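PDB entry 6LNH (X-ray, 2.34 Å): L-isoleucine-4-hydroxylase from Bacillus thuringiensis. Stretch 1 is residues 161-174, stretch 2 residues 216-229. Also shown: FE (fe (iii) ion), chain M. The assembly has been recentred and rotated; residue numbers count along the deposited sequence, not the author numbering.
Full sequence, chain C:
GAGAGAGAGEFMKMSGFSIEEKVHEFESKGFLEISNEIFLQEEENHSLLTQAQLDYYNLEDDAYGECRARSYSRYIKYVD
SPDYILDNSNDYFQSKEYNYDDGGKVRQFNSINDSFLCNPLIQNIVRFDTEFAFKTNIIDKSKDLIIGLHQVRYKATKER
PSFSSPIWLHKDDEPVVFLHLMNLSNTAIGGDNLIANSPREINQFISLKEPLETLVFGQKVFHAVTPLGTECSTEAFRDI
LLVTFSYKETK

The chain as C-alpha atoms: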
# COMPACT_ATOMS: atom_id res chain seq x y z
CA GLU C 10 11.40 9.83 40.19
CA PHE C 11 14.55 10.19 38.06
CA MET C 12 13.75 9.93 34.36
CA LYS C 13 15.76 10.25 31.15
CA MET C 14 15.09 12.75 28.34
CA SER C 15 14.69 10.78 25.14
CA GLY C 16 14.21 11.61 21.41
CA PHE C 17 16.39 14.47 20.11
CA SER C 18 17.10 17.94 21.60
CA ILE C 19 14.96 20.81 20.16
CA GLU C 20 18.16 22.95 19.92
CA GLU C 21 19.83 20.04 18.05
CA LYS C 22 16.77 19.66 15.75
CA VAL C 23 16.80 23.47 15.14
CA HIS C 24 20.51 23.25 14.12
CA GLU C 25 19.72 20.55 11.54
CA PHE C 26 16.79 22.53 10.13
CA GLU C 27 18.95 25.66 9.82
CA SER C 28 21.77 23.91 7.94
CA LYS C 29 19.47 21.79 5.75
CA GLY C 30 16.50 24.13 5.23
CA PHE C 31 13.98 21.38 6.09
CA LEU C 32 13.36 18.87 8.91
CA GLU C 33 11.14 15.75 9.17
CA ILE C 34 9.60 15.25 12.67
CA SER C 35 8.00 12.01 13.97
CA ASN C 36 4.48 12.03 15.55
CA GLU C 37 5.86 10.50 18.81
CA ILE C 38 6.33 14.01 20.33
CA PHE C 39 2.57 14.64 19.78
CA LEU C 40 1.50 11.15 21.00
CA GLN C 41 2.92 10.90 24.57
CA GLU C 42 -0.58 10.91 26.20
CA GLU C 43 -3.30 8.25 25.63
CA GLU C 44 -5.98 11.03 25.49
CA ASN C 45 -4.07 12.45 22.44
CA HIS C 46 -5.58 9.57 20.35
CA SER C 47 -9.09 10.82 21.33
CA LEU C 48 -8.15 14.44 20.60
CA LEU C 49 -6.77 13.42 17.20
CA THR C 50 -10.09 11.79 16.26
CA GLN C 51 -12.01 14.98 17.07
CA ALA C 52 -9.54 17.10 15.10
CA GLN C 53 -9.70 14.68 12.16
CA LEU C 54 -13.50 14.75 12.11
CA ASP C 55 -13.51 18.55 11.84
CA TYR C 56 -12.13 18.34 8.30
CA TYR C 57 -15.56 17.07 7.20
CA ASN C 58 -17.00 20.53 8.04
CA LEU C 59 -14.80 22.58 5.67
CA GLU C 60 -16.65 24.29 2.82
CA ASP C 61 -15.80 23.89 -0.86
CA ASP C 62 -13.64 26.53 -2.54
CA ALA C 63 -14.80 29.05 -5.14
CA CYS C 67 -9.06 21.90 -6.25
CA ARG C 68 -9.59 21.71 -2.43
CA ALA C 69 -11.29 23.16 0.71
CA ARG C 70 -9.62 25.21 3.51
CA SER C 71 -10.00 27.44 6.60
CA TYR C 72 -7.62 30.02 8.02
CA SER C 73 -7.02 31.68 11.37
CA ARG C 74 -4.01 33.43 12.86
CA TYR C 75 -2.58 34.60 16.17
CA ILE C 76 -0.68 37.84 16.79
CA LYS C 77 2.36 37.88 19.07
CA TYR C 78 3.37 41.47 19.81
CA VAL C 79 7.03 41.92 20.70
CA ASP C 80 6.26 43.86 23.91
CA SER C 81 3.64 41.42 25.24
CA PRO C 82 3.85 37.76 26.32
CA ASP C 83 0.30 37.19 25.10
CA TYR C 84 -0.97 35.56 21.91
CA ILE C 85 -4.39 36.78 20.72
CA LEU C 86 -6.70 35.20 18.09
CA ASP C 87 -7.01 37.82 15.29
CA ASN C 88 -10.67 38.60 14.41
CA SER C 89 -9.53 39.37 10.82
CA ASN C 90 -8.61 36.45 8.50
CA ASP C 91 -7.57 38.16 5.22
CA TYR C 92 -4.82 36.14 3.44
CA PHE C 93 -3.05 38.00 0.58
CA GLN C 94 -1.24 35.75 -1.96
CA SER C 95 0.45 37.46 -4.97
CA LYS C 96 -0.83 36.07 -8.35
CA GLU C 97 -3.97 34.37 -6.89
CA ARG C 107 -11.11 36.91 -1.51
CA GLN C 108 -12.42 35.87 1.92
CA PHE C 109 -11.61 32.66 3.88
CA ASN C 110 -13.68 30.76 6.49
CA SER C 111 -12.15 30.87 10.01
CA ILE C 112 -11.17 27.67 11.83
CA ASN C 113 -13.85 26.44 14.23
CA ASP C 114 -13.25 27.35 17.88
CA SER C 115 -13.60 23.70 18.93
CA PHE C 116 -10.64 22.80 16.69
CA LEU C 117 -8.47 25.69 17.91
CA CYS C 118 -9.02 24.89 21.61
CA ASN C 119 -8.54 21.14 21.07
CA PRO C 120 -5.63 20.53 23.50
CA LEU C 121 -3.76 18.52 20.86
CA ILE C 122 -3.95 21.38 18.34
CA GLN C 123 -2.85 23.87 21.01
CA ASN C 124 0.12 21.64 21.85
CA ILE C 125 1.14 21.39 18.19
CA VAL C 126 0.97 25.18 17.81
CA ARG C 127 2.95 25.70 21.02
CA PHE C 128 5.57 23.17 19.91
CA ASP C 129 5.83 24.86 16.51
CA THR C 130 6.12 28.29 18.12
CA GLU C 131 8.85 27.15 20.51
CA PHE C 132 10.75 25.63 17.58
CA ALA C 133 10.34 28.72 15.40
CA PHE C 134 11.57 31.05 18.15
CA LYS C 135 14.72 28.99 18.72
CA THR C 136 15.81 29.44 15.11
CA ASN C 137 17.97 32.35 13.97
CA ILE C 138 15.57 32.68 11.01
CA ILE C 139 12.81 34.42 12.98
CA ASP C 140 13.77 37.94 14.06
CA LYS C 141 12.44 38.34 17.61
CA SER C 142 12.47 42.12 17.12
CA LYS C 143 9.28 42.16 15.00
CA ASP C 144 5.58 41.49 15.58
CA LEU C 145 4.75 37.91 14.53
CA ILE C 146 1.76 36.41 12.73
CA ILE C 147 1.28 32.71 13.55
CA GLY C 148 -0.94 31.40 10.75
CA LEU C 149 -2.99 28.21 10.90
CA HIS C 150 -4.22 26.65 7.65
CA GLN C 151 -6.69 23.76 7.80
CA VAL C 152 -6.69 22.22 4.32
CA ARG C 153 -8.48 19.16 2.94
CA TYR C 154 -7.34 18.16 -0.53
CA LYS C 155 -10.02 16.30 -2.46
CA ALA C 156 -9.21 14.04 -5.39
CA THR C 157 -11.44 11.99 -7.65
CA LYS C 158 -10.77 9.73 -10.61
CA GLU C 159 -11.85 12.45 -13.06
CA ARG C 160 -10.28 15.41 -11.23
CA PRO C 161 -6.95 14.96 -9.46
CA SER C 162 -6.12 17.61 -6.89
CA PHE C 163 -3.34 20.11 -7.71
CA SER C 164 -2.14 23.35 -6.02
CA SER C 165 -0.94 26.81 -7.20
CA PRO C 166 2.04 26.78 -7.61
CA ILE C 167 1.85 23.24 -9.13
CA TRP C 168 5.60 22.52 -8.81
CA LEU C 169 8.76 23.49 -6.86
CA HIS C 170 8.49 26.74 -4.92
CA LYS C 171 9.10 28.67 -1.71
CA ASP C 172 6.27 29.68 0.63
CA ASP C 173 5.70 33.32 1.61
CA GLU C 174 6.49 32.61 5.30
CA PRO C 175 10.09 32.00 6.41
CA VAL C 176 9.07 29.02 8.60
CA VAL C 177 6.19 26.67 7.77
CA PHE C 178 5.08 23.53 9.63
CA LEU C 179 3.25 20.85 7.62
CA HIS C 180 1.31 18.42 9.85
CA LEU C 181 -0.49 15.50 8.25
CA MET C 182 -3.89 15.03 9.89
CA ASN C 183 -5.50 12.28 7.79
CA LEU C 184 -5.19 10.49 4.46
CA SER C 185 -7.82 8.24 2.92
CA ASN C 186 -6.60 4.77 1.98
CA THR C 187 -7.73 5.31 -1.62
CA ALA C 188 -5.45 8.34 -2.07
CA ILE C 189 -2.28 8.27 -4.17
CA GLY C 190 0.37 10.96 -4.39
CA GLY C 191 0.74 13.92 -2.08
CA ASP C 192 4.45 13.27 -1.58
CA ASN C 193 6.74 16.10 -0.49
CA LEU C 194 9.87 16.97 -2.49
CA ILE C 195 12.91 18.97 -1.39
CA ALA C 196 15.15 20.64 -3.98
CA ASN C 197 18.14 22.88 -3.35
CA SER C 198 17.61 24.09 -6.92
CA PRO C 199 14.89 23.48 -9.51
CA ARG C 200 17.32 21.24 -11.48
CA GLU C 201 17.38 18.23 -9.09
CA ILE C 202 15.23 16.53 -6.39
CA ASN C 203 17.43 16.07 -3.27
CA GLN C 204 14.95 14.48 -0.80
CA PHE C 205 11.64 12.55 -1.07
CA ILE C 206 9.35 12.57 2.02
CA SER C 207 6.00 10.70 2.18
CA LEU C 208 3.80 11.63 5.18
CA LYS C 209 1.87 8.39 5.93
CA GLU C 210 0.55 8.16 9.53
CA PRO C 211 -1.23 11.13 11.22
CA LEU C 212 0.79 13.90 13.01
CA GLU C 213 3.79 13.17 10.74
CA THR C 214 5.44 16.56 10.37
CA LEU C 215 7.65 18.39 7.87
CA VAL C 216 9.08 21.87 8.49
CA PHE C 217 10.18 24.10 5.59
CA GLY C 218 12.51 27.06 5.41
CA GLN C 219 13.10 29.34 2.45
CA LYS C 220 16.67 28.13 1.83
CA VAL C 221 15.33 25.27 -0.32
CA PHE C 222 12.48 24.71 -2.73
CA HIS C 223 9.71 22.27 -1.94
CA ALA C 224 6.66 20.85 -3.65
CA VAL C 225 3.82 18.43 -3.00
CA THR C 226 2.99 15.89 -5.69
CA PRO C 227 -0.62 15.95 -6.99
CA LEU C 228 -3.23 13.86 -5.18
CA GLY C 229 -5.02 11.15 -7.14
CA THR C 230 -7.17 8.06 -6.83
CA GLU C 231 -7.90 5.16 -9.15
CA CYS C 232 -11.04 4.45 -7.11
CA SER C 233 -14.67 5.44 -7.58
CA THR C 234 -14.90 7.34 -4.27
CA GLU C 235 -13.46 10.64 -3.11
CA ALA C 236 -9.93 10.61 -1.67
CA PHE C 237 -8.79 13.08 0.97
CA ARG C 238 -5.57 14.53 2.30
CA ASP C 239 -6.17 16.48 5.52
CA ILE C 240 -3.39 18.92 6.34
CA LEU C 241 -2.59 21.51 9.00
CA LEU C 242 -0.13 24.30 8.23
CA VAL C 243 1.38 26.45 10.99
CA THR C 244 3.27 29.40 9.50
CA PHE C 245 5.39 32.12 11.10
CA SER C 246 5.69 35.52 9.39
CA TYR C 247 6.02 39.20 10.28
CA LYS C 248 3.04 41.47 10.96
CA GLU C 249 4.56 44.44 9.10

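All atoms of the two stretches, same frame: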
# COMPACT_ATOMS: atom_id res chain seq x y z
N PRO C 161 -8.00 14.99 -10.48
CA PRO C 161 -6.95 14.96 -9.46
C PRO C 161 -6.88 16.32 -8.78
O PRO C 161 -7.41 17.31 -9.27
CB PRO C 161 -5.67 14.66 -10.26
CG PRO C 161 -6.16 14.11 -11.58
CD PRO C 161 -7.46 14.82 -11.84
N SER C 162 -6.20 16.37 -7.64
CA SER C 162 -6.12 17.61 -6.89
C SER C 162 -4.72 18.17 -7.05
O SER C 162 -3.73 17.47 -6.84
CB SER C 162 -6.42 17.36 -5.41
OG SER C 162 -6.23 18.54 -4.64
N PHE C 163 -4.64 19.43 -7.50
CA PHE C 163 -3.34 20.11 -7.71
C PHE C 163 -3.39 21.50 -7.08
O PHE C 163 -4.49 22.07 -6.96
CB PHE C 163 -2.95 20.13 -9.19
CG PHE C 163 -4.00 20.71 -10.10
CD1 PHE C 163 -5.05 19.93 -10.57
CD2 PHE C 163 -3.94 22.03 -10.50
CE1 PHE C 163 -6.01 20.47 -11.40
CE2 PHE C 163 -4.90 22.57 -11.34
CZ PHE C 163 -5.94 21.79 -11.79
N SER C 164 -2.22 22.03 -6.70
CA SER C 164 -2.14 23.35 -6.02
C SER C 164 -1.63 24.44 -6.97
O SER C 164 -1.41 24.14 -8.15
CB SER C 164 -1.25 23.23 -4.82
OG SER C 164 -0.16 22.36 -5.09
N SER C 165 -1.46 25.65 -6.44
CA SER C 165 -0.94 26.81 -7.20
C SER C 165 0.06 27.56 -6.31
O SER C 165 -0.41 28.30 -5.44
CB SER C 165 -2.04 27.71 -7.67
OG SER C 165 -1.67 28.33 -8.89
N PRO C 166 1.39 27.37 -6.43
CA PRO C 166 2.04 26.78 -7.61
C PRO C 166 2.01 25.25 -7.67
O PRO C 166 1.98 24.62 -6.63
CB PRO C 166 3.49 27.29 -7.49
CG PRO C 166 3.72 27.34 -6.00
CD PRO C 166 2.38 27.75 -5.42
N ILE C 167 1.98 24.71 -8.89
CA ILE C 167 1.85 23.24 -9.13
C ILE C 167 3.17 22.51 -8.90
O ILE C 167 3.12 21.30 -8.62
CB ILE C 167 1.31 23.00 -10.56
CG1 ILE C 167 0.59 21.66 -10.69
CG2 ILE C 167 2.40 23.16 -11.59
CD1 ILE C 167 -0.40 21.61 -11.82
N TRP C 168 4.31 23.20 -8.97
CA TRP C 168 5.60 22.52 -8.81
C TRP C 168 6.50 23.18 -7.76
O TRP C 168 5.99 23.80 -6.82
CB TRP C 168 6.31 22.44 -10.18
CG TRP C 168 7.53 21.51 -10.28
CD1 TRP C 168 8.75 21.83 -10.80
CD2 TRP C 168 7.62 20.13 -9.87
NE1 TRP C 168 9.59 20.75 -10.73
CE2 TRP C 168 8.93 19.70 -10.17
CE3 TRP C 168 6.73 19.23 -9.28
CZ2 TRP C 168 9.36 18.40 -9.90
CZ3 TRP C 168 7.16 17.95 -9.01
CH2 TRP C 168 8.47 17.55 -9.32
N LEU C 169 7.82 23.03 -7.88
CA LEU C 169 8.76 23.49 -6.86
C LEU C 169 8.61 24.98 -6.59
O LEU C 169 8.33 25.77 -7.51
CB LEU C 169 10.20 23.19 -7.29
CG LEU C 169 10.57 21.71 -7.36
CD1 LEU C 169 11.88 21.57 -8.11
CD2 LEU C 169 10.67 21.12 -5.95
N HIS C 170 8.77 25.37 -5.32
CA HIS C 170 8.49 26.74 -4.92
C HIS C 170 8.99 26.98 -3.50
O HIS C 170 9.43 26.06 -2.80
CB HIS C 170 7.01 27.03 -4.97
CG HIS C 170 6.21 26.22 -4.00
ND1 HIS C 170 5.67 24.99 -4.32
CD2 HIS C 170 5.87 26.46 -2.72
CE1 HIS C 170 5.06 24.49 -3.26
NE2 HIS C 170 5.18 25.36 -2.27
N LYS C 171 8.90 28.24 -3.08
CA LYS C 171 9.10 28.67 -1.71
C LYS C 171 7.82 29.35 -1.24
O LYS C 171 7.17 30.07 -2.00
CB LYS C 171 10.29 29.61 -1.60
CG LYS C 171 11.56 28.96 -2.09
CD LYS C 171 12.75 29.88 -1.98
CE LYS C 171 14.01 29.19 -2.49
NZ LYS C 171 15.20 30.09 -2.45
N ASP C 172 7.48 29.08 0.03
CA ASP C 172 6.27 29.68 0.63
C ASP C 172 6.57 31.12 1.03
O ASP C 172 7.76 31.46 1.17
CB ASP C 172 5.80 28.86 1.84
CG ASP C 172 5.28 27.49 1.48
OD1 ASP C 172 5.01 27.25 0.28
OD2 ASP C 172 5.14 26.66 2.40
N ASP C 173 5.53 31.92 1.22
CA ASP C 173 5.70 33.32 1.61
C ASP C 173 6.35 33.46 2.98
O ASP C 173 7.11 34.41 3.21
CB ASP C 173 4.35 34.04 1.59
CG ASP C 173 3.83 34.27 0.19
OD1 ASP C 173 4.63 34.23 -0.76
OD2 ASP C 173 2.60 34.49 0.03
N GLU C 174 6.06 32.54 3.90
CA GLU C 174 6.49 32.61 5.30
C GLU C 174 7.84 31.94 5.48
O GLU C 174 8.08 30.85 4.95
CB GLU C 174 5.45 31.96 6.20
CG GLU C 174 4.07 32.59 6.11
CD GLU C 174 3.24 32.01 4.98
OE1 GLU C 174 3.73 31.09 4.29
OE2 GLU C 174 2.09 32.47 4.78
N VAL C 216 8.88 20.43 8.33
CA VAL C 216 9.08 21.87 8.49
C VAL C 216 9.93 22.38 7.34
O VAL C 216 10.94 21.76 6.96
CB VAL C 216 9.69 22.18 9.87
CG1 VAL C 216 9.00 21.35 10.94
CG2 VAL C 216 11.18 21.92 9.91
N PHE C 217 9.50 23.49 6.73
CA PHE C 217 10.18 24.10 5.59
C PHE C 217 10.75 25.46 5.95
O PHE C 217 10.10 26.26 6.62
CB PHE C 217 9.24 24.30 4.40
CG PHE C 217 8.53 23.06 3.95
CD1 PHE C 217 9.23 21.97 3.45
CD2 PHE C 217 7.15 23.00 3.97
CE1 PHE C 217 8.56 20.84 3.01
CE2 PHE C 217 6.47 21.88 3.54
CZ PHE C 217 7.18 20.80 3.06
N GLY C 218 11.98 25.72 5.49
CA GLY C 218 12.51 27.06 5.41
C GLY C 218 12.58 27.51 3.96
O GLY C 218 12.24 26.78 3.03
N GLN C 219 13.05 28.74 3.78
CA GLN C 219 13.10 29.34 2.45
C GLN C 219 14.45 29.15 1.77
O GLN C 219 14.66 29.65 0.66
CB GLN C 219 12.80 30.84 2.53
CG GLN C 219 11.33 31.20 2.68
CD GLN C 219 11.15 32.65 3.07
OE1 GLN C 219 12.06 33.27 3.62
NE2 GLN C 219 9.98 33.21 2.78
N LYS C 220 15.37 28.42 2.41
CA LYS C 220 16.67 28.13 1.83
C LYS C 220 16.59 27.08 0.73
O LYS C 220 17.50 27.00 -0.11
CB LYS C 220 17.61 27.71 2.96
CG LYS C 220 18.83 26.91 2.58
CD LYS C 220 19.73 26.75 3.79
CE LYS C 220 20.83 25.75 3.53
NZ LYS C 220 21.78 25.70 4.67
N VAL C 221 15.51 26.31 0.68
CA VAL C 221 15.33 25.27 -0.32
C VAL C 221 13.95 25.43 -0.95
O VAL C 221 13.06 26.09 -0.40
CB VAL C 221 15.48 23.85 0.26
CG1 VAL C 221 16.89 23.61 0.76
CG2 VAL C 221 14.46 23.62 1.37
N PHE C 222 13.80 24.83 -2.12
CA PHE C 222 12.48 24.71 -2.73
C PHE C 222 11.81 23.45 -2.22
O PHE C 222 12.46 22.49 -1.80
CB PHE C 222 12.58 24.66 -4.25
CG PHE C 222 13.04 25.94 -4.88
CD1 PHE C 222 14.38 26.29 -4.88
CD2 PHE C 222 12.13 26.79 -5.48
CE1 PHE C 222 14.80 27.47 -5.47
CE2 PHE C 222 12.54 27.97 -6.07
CZ PHE C 222 13.88 28.31 -6.06
N HIS C 223 10.48 23.46 -2.25
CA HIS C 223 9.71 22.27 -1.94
C HIS C 223 8.53 22.20 -2.89
O HIS C 223 8.21 23.16 -3.60
CB HIS C 223 9.25 22.25 -0.48
CG HIS C 223 8.13 23.21 -0.18
ND1 HIS C 223 8.34 24.44 0.39
CD2 HIS C 223 6.80 23.11 -0.39
CE1 HIS C 223 7.18 25.06 0.53
NE2 HIS C 223 6.23 24.27 0.07
N ALA C 224 7.88 21.04 -2.89
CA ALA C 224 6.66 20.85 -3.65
C ALA C 224 5.91 19.69 -3.03
O ALA C 224 6.47 18.90 -2.26
CB ALA C 224 6.95 20.58 -5.13
N VAL C 225 4.63 19.59 -3.36
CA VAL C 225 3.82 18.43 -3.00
C VAL C 225 3.23 17.87 -4.28
O VAL C 225 2.59 18.59 -5.06
CB VAL C 225 2.75 18.77 -1.95
CG1 VAL C 225 1.76 19.82 -2.45
CG2 VAL C 225 2.03 17.51 -1.50
N THR C 226 3.49 16.59 -4.52
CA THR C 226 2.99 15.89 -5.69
C THR C 226 1.46 15.92 -5.72
O THR C 226 0.81 15.97 -4.66
CB THR C 226 3.54 14.45 -5.66
OG1 THR C 226 4.93 14.47 -6.00
CG2 THR C 226 2.79 13.50 -6.58
N PRO C 227 0.85 15.95 -6.91
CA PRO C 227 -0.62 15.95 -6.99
C PRO C 227 -1.22 14.75 -6.27
O PRO C 227 -0.59 13.70 -6.10
CB PRO C 227 -0.89 15.90 -8.50
CG PRO C 227 0.33 16.49 -9.11
CD PRO C 227 1.46 16.03 -8.25
N LEU C 228 -2.48 14.91 -5.86
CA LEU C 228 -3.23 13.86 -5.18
C LEU C 228 -4.19 13.22 -6.16
O LEU C 228 -4.95 13.91 -6.85
CB LEU C 228 -3.99 14.43 -3.98
CG LEU C 228 -4.58 13.39 -3.03
CD1 LEU C 228 -3.47 12.73 -2.23
CD2 LEU C 228 -5.60 14.03 -2.10
N GLY C 229 -4.17 11.89 -6.23
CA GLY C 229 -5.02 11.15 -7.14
C GLY C 229 -5.69 9.98 -6.45
O GLY C 229 -5.44 9.68 -5.28
FE FE M . 3.76 24.88 -0.39
O HOH W 1 3.62 21.94 -5.05
O HOH W 2 3.79 24.43 1.87
O HOH W 3 9.41 28.52 4.56
O HOH W 4 1.47 25.28 0.16

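The two stretches run antiparallel but meet as backbone at two separate places rather than along a continuous sheet. At the first, S162 and L228 form a single antiparallel bridge in a hydrogen-bonded register: S162 N donates to L228 O at 2.9 Å and L228 N returns a bond to S162 O at 3.0 Å, both nearly straight. At the second, H170 and H223 repeat the pattern. H223 N to H170 O is 2.9 Å and well aligned, whereas H170 N to H223 O, also 2.9 Å, is bent to 134°. Each bridge is a closed two-bond ring, the smallest unit of sheet pairing, and neither needs a regular strand in the first stretch.

Between the bridges stretch 1 has no regular structure, and S165 and P166, the latter following a cis peptide bond, lie out of reach of stretch 2. Water 1 helps to fill this interval, accepting from V225 N at 3.1 Å and donating a weak bond to W168 O at 3.5 Å.

Around the second bridge, CA-H...O contacts supplement the amide bonds: L169 CA lies 3.3 Å from H223 O, and F222 CA lies 3.3 Å from H170 O. Each carbonyl of this second bridge thus receives an amide and a carbon-bound hydrogen from the facing stretch.

The same pair of residues supplies two iron ligands. Both CA-to-CB bonds point away from the opposite stretch, yet both side chains, with chi1 in p, bring their ends back to the metal. H170 NE2 binds FE at 2.4 Å and H223 NE2 at 2.6 Å; the 2.8 Å between H170 NE2 and H223 NE2 reflects shared coordination, not a hydrogen bond. The rings lie obliquely, their planes at 69°. The H170 ring is oriented from within its own stretch, since ND1 of H170 donates to W168 O at 2.8 Å and leaves NE2 for iron. D172 lies beside the metal as well: its OD1 is 2.8 Å from FE, a little longer than the four bound ligands, and water 2, itself an iron ligand, donates to D172 OD2 at 2.7 Å. D172 OD1 meets the edge of the H223 ring, 3.1 Å from H223 CE1.

Beyond the metal site, K171 lies extended along stretch 2. Its CE sits over the face of the F222 ring, 3.7 Å from K171 CE to the F222 ring centroid, so the aliphatic part of the lysine packs on the aromatic while the charged NZ, in an off-centre cation-pi position, makes a weak hydrogen bond to Q219 O at 3.2 Å. Q219 also reaches across, its NE2 donating to D172 O at 3.3 Å in a nearly straight line.

The apolar packing is modest and local. L169 CD2 approaches A224 CB at 3.8 Å, and L169 CB approaches F222 CB at 4.1 Å, placing one leucine against two residues of the facing strand. The rule to read here is economical: one backbone bridge sets the register of two histidines, and their rotamers return both rings to one metal.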